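Long-range contact in rhusiopathiae surface protein B (Erysipelothrix rhusiopathiae, PDB 3V10), which probably binds collagen as a cell-wall-attached surface adhesin, the chain here being its collagen-binding region: residues 194-208 against 274-288. Sequence-based numbering, arbitrary orientation.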
loop_
_atom_site.group_PDB
_atom_site.type_symbol
_atom_site.label_atom_id
_atom_site.label_comp_id
_atom_site.label_asym_id
_atom_site.label_seq_id
_atom_site.Cartn_x
_atom_site.Cartn_y
_atom_site.Cartn_z
ATOM N N VAL A 194 -19.813 13.451 -24.171
ATOM C CA VAL A 194 -18.937 14.622 -24.140
ATOM C C VAL A 194 -18.973 15.379 -25.456
ATOM O O VAL A 194 -19.138 14.787 -26.520
ATOM C CB VAL A 194 -17.470 14.232 -23.824
ATOM C CG1 VAL A 194 -17.385 13.643 -22.426
ATOM C CG2 VAL A 194 -16.953 13.240 -24.863
ATOM N N GLN A 195 -18.809 16.694 -25.380
ATOM C CA GLN A 195 -18.862 17.522 -26.574
ATOM C C GLN A 195 -17.514 17.890 -27.193
ATOM O O GLN A 195 -17.435 18.816 -27.998
ATOM C CB GLN A 195 -19.668 18.792 -26.285
ATOM C CG GLN A 195 -21.108 18.524 -25.875
ATOM C CD GLN A 195 -21.881 17.746 -26.922
ATOM O OE1 GLN A 195 -21.941 18.142 -28.087
ATOM N NE2 GLN A 195 -22.482 16.635 -26.512
ATOM N N SER A 196 -16.458 17.171 -26.820
ATOM C CA SER A 196 -15.129 17.419 -27.375
ATOM C C SER A 196 -14.249 16.225 -27.042
ATOM O O SER A 196 -14.683 15.311 -26.347
ATOM C CB SER A 196 -14.505 18.685 -26.775
ATOM O OG SER A 196 -13.939 18.431 -25.497
ATOM N N ASP A 197 -13.018 16.228 -27.543
ATOM C CA ASP A 197 -12.100 15.139 -27.242
ATOM C C ASP A 197 -11.782 15.234 -25.750
ATOM O O ASP A 197 -11.978 16.285 -25.131
ATOM C CB ASP A 197 -10.796 15.266 -28.041
ATOM C CG ASP A 197 -11.013 15.293 -29.549
ATOM O OD1 ASP A 197 -11.977 14.672 -30.050
ATOM O OD2 ASP A 197 -10.189 15.926 -30.241
ATOM N N VAL A 198 -11.302 14.141 -25.174
ATOM C CA VAL A 198 -10.953 14.119 -23.757
ATOM C C VAL A 198 -9.448 13.915 -23.640
ATOM O O VAL A 198 -8.881 13.061 -24.321
ATOM C CB VAL A 198 -11.684 12.976 -23.027
ATOM C CG1 VAL A 198 -11.249 12.917 -21.571
ATOM C CG2 VAL A 198 -13.200 13.191 -23.117
ATOM N N LYS A 199 -8.792 14.708 -22.797
ATOM C CA LYS A 199 -7.348 14.567 -22.633
ATOM C C LYS A 199 -6.945 14.553 -21.169
ATOM O O LYS A 199 -7.369 15.401 -20.394
ATOM C CB LYS A 199 -6.605 15.701 -23.351
ATOM C CG LYS A 199 -5.080 15.584 -23.268
ATOM C CD LYS A 199 -4.384 16.632 -24.134
ATOM C CE LYS A 199 -2.875 16.435 -24.124
ATOM N NZ LYS A 199 -2.179 17.498 -24.908
ATOM N N VAL A 200 -6.128 13.575 -20.799
ATOM C CA VAL A 200 -5.647 13.464 -19.427
ATOM C C VAL A 200 -4.129 13.458 -19.468
ATOM O O VAL A 200 -3.534 12.724 -20.247
ATOM C CB VAL A 200 -6.102 12.150 -18.749
ATOM C CG1 VAL A 200 -5.427 12.016 -17.365
ATOM C CG2 VAL A 200 -7.611 12.135 -18.605
ATOM N N ILE A 201 -3.505 14.304 -18.659
ATOM C CA ILE A 201 -2.052 14.325 -18.592
ATOM C C ILE A 201 -1.720 13.892 -17.170
ATOM O O ILE A 201 -2.019 14.591 -16.201
ATOM C CB ILE A 201 -1.465 15.722 -18.880
ATOM C CG1 ILE A 201 -1.828 16.157 -20.305
ATOM C CG2 ILE A 201 0.059 15.679 -18.740
ATOM C CD1 ILE A 201 -1.260 17.505 -20.702
ATOM N N ASP A 202 -1.125 12.709 -17.063
ATOM C CA ASP A 202 -0.774 12.144 -15.771
ATOM C C ASP A 202 0.723 12.240 -15.527
ATOM O O ASP A 202 1.522 11.784 -16.340
ATOM C CB ASP A 202 -1.218 10.679 -15.715
ATOM C CG ASP A 202 -0.956 10.044 -14.364
ATOM O OD1 ASP A 202 0.187 10.138 -13.870
ATOM O OD2 ASP A 202 -1.888 9.443 -13.800
ATOM N N THR A 203 1.100 12.838 -14.403
ATOM C CA THR A 203 2.508 12.973 -14.063
ATOM C C THR A 203 2.833 12.140 -12.836
ATOM O O THR A 203 2.413 12.463 -11.727
ATOM C CB THR A 203 2.887 14.434 -13.778
ATOM O OG1 THR A 203 2.693 15.223 -14.960
ATOM C CG2 THR A 203 4.353 14.516 -13.368
ATOM N N ILE A 204 3.580 11.061 -13.040
ATOM C CA ILE A 204 3.962 10.191 -11.933
ATOM C C ILE A 204 4.989 10.927 -11.090
ATOM O O ILE A 204 5.966 11.465 -11.618
ATOM C CB ILE A 204 4.553 8.869 -12.455
ATOM C CG1 ILE A 204 3.483 8.120 -13.250
ATOM C CG2 ILE A 204 5.063 8.013 -11.293
ATOM C CD1 ILE A 204 4.031 6.989 -14.098
ATOM N N GLY A 205 4.762 10.951 -9.780
ATOM C CA GLY A 205 5.660 11.653 -8.880
ATOM C C GLY A 205 7.062 11.099 -8.725
ATOM O O GLY A 205 7.434 10.101 -9.338
ATOM N N GLU A 206 7.851 11.761 -7.885
ATOM C CA GLU A 206 9.225 11.337 -7.643
ATOM C C GLU A 206 9.267 10.047 -6.824
ATOM O O GLU A 206 8.333 9.739 -6.088
ATOM C CB GLU A 206 9.988 12.447 -6.910
ATOM C CG GLU A 206 9.114 13.260 -5.966
ATOM C CD GLU A 206 9.902 13.968 -4.875
ATOM O OE1 GLU A 206 11.002 13.493 -4.530
ATOM O OE2 GLU A 206 9.411 14.986 -4.343
ATOM N N GLY A 207 10.340 9.278 -6.979
ATOM C CA GLY A 207 10.479 8.050 -6.214
ATOM C C GLY A 207 10.020 6.766 -6.874
ATOM O O GLY A 207 10.380 5.677 -6.429
ATOM N N HIS A 208 9.196 6.874 -7.909
ATOM C CA HIS A 208 8.741 5.684 -8.610
ATOM C C HIS A 208 8.593 5.956 -10.099
ATOM O O HIS A 208 8.501 7.107 -10.514
ATOM C CB HIS A 208 7.429 5.142 -8.017
ATOM C CG HIS A 208 6.301 6.131 -7.990
ATOM N ND1 HIS A 208 5.008 5.780 -8.319
ATOM C CD2 HIS A 208 6.257 7.437 -7.635
ATOM C CE1 HIS A 208 4.218 6.828 -8.167
ATOM N NE2 HIS A 208 4.951 7.846 -7.751
ATOM N N LEU A 274 11.215 7.232 0.506
ATOM C CA LEU A 274 10.264 8.328 0.322
ATOM C C LEU A 274 8.995 8.025 1.118
ATOM O O LEU A 274 8.446 6.926 1.019
ATOM C CB LEU A 274 9.934 8.491 -1.167
ATOM C CG LEU A 274 9.380 9.846 -1.608
ATOM C CD1 LEU A 274 10.397 10.940 -1.332
ATOM C CD2 LEU A 274 9.061 9.791 -3.089
ATOM N N GLU A 275 8.534 8.991 1.905
ATOM C CA GLU A 275 7.346 8.803 2.721
ATOM C C GLU A 275 6.053 8.505 1.951
ATOM O O GLU A 275 5.220 7.731 2.415
ATOM C CB GLU A 275 7.176 10.023 3.604
ATOM C CG GLU A 275 8.449 10.374 4.363
ATOM C CD GLU A 275 8.253 10.372 5.886
ATOM O OE1 GLU A 275 9.235 10.201 6.661
ATOM O OE2 GLU A 275 7.095 10.554 6.319
ATOM N N ASN A 276 5.890 9.119 0.782
ATOM C CA ASN A 276 4.700 8.881 -0.046
ATOM C C ASN A 276 5.072 8.828 -1.526
ATOM O O ASN A 276 5.995 9.511 -1.958
ATOM C CB ASN A 276 3.645 9.983 0.141
ATOM C CG ASN A 276 3.286 10.217 1.591
ATOM O OD1 ASN A 276 3.835 11.110 2.239
ATOM N ND2 ASN A 276 2.370 9.414 2.111
ATOM N N TYR A 277 4.359 8.008 -2.293
ATOM C CA TYR A 277 4.593 7.897 -3.735
ATOM C C TYR A 277 3.375 8.544 -4.367
ATOM O O TYR A 277 2.281 7.986 -4.338
ATOM C CB TYR A 277 4.711 6.431 -4.146
ATOM C CG TYR A 277 5.923 5.765 -3.539
ATOM C CD1 TYR A 277 7.207 6.044 -4.011
ATOM C CD2 TYR A 277 5.795 4.908 -2.448
ATOM C CE1 TYR A 277 8.336 5.487 -3.407
ATOM C CE2 TYR A 277 6.912 4.351 -1.837
ATOM C CZ TYR A 277 8.175 4.641 -2.315
ATOM O OH TYR A 277 9.269 4.079 -1.692
ATOM N N LYS A 278 3.574 9.731 -4.930
ATOM C CA LYS A 278 2.472 10.491 -5.506
ATOM C C LYS A 278 2.266 10.368 -7.005
ATOM O O LYS A 278 3.136 9.915 -7.741
ATOM C CB LYS A 278 2.647 11.976 -5.174
ATOM C CG LYS A 278 2.907 12.269 -3.706
ATOM C CD LYS A 278 3.069 13.766 -3.466
ATOM C CE LYS A 278 3.418 14.058 -2.013
ATOM N NZ LYS A 278 4.744 13.507 -1.644
ATOM N N ASN A 279 1.086 10.801 -7.436
ATOM C CA ASN A 279 0.715 10.813 -8.837
ATOM C C ASN A 279 -0.314 11.925 -8.977
ATOM O O ASN A 279 -1.285 11.977 -8.222
ATOM C CB ASN A 279 0.101 9.478 -9.254
ATOM C CG ASN A 279 -0.179 9.412 -10.740
ATOM O OD1 ASN A 279 0.687 9.707 -11.561
ATOM N ND2 ASN A 279 -1.392 9.019 -11.094
ATOM N N SER A 280 -0.094 12.821 -9.926
ATOM C CA SER A 280 -1.029 13.915 -10.135
ATOM C C SER A 280 -1.446 13.890 -11.595
ATOM O O SER A 280 -0.695 13.421 -12.444
ATOM C CB SER A 280 -0.376 15.256 -9.782
ATOM O OG SER A 280 0.720 15.556 -10.630
ATOM N N SER A 281 -2.651 14.360 -11.882
ATOM C CA SER A 281 -3.122 14.378 -13.262
ATOM C C SER A 281 -4.064 15.547 -13.502
ATOM O O SER A 281 -4.641 16.096 -12.558
ATOM C CB SER A 281 -3.827 13.057 -13.608
ATOM O OG SER A 281 -5.054 12.904 -12.901
ATOM N N THR A 282 -4.187 15.944 -14.765
ATOM C CA THR A 282 -5.077 17.025 -15.153
ATOM C C THR A 282 -5.932 16.502 -16.298
ATOM O O THR A 282 -5.508 15.629 -17.053
ATOM C CB THR A 282 -4.294 18.286 -15.603
ATOM O OG1 THR A 282 -3.500 17.984 -16.759
ATOM C CG2 THR A 282 -3.375 18.760 -14.481
ATOM N N ILE A 283 -7.152 17.009 -16.409
ATOM C CA ILE A 283 -8.028 16.558 -17.475
ATOM C C ILE A 283 -8.749 17.754 -18.065
ATOM O O ILE A 283 -8.981 18.753 -17.378
ATOM C CB ILE A 283 -9.067 15.520 -16.946
ATOM C CG1 ILE A 283 -9.872 14.939 -18.112
ATOM C CG2 ILE A 283 -9.999 16.170 -15.916
ATOM C CD1 ILE A 283 -10.822 13.836 -17.702
ATOM N N GLU A 284 -9.059 17.667 -19.349
ATOM C CA GLU A 284 -9.788 18.731 -20.014
ATOM C C GLU A 284 -10.706 18.111 -21.040
ATOM O O GLU A 284 -10.331 17.166 -21.739
ATOM C CB GLU A 284 -8.848 19.719 -20.700
ATOM C CG GLU A 284 -9.544 21.038 -21.039
ATOM C CD GLU A 284 -8.575 22.121 -21.469
ATOM O OE1 GLU A 284 -8.491 22.401 -22.682
ATOM O OE2 GLU A 284 -7.891 22.682 -20.585
ATOM N N TYR A 285 -11.916 18.650 -21.113
ATOM C CA TYR A 285 -12.928 18.189 -22.055
ATOM C C TYR A 285 -14.135 19.107 -21.924
ATOM O O TYR A 285 -14.194 19.927 -21.018
ATOM C CB TYR A 285 -13.365 16.759 -21.724
ATOM C CG TYR A 285 -13.969 16.598 -20.343
ATOM C CD1 TYR A 285 -13.164 16.596 -19.205
ATOM C CD2 TYR A 285 -15.350 16.483 -20.172
ATOM C CE1 TYR A 285 -13.714 16.484 -17.927
ATOM C CE2 TYR A 285 -15.910 16.372 -18.898
ATOM C CZ TYR A 285 -15.087 16.374 -17.782
ATOM O OH TYR A 285 -15.637 16.276 -16.520
ATOM N N LYS A 286 -15.079 18.982 -22.849
ATOM C CA LYS A 286 -16.319 19.754 -22.786
ATOM C C LYS A 286 -17.352 18.725 -22.334
ATOM O O LYS A 286 -17.446 17.655 -22.934
ATOM C CB LYS A 286 -16.700 20.295 -24.166
ATOM C CG LYS A 286 -15.977 21.573 -24.573
ATOM C CD LYS A 286 -16.373 21.985 -25.983
ATOM C CE LYS A 286 -15.627 23.233 -26.449
ATOM N NZ LYS A 286 -16.369 24.493 -26.162
ATOM N N ASP A 287 -18.106 19.018 -21.277
ATOM C CA ASP A 287 -19.097 18.060 -20.801
ATOM C C ASP A 287 -20.251 17.913 -21.786
ATOM O O ASP A 287 -20.243 18.515 -22.858
ATOM C CB ASP A 287 -19.633 18.438 -19.409
ATOM C CG ASP A 287 -20.213 19.841 -19.352
ATOM O OD1 ASP A 287 -20.766 20.309 -20.368
ATOM O OD2 ASP A 287 -20.128 20.470 -18.272
ATOM N N GLU A 288 -21.236 17.099 -21.424
ATOM C CA GLU A 288 -22.383 16.864 -22.301
ATOM C C GLU A 288 -23.191 18.128 -22.580
ATOM O O GLU A 288 -23.933 18.184 -23.560
ATOM C CB GLU A 288 -23.290 15.787 -21.704
ATOM C CG GLU A 288 -23.614 15.996 -20.239
ATOM C CD GLU A 288 -24.626 15.000 -19.711
ATOM O OE1 GLU A 288 -24.663 13.863 -20.221
ATOM O OE2 GLU A 288 -25.375 15.353 -18.773
HETATM O O HOH W 1 3.187 14.661 -9.973
HETATM O O HOH W 2 6.188 10.828 -5.164
#
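The carbonyl oxygen of Lys278 is gripped by two donors from the other segment, Gly205 N and His208 NE2, each 2.8 Å from Lys278 O and arriving from opposite faces of the carbonyl plane. The oxygen lies almost in the plane of the imidazole, whose ND1 bonds to Thr267 OG1, so both ring nitrogens are engaged and the ring's rotation is fixed. Tyr277 CB sits over one face of this ring in a CH-pi contact, 3.9 Å from the His208 ring centroid, while the Tyr277 ring turns its edge toward the same histidine, planes at 68°. Ile204 CG2 meets the opposite face, off-centre toward the ring's rim. CG of His208 stands between backbone N and carbonyl carbon (chi1 56°), bringing the ring back alongside the type II turn 205-208, edge-on to Glu206 O, where NE2 can reach Lys278 O. A water that donates to Glu206 O and accepts from Lys278 N bridges the turn to strand 276-286.

Beyond it, strands 198-204 and 276-286 run antiparallel, with paired backbone bonds at Thr203-Ser280, Ile201-Thr282 and Lys199-Glu284. Val200 CG2 rests 3.6 Å from Ile283 CG1 on the buried face, and Val198 extends this apolar patch to Tyr285. At the far end Ser196 OG accepts from Lys286 N at 2.9 Å and donates to Asp197 O, while Gln195 N bonds to Lys286 O.

Strand 246-251 hydrogen-bonds to the other edge of strand 198-204, and strands 292-293 and 303-306 pair with 276-286. Asp202 OD2 bonds to Tyr265 OH, tying this sheet to strand 260-269 of the facing five-stranded sheet in the beta sandwich of this collagen-binding, DEv-IgG-fold region.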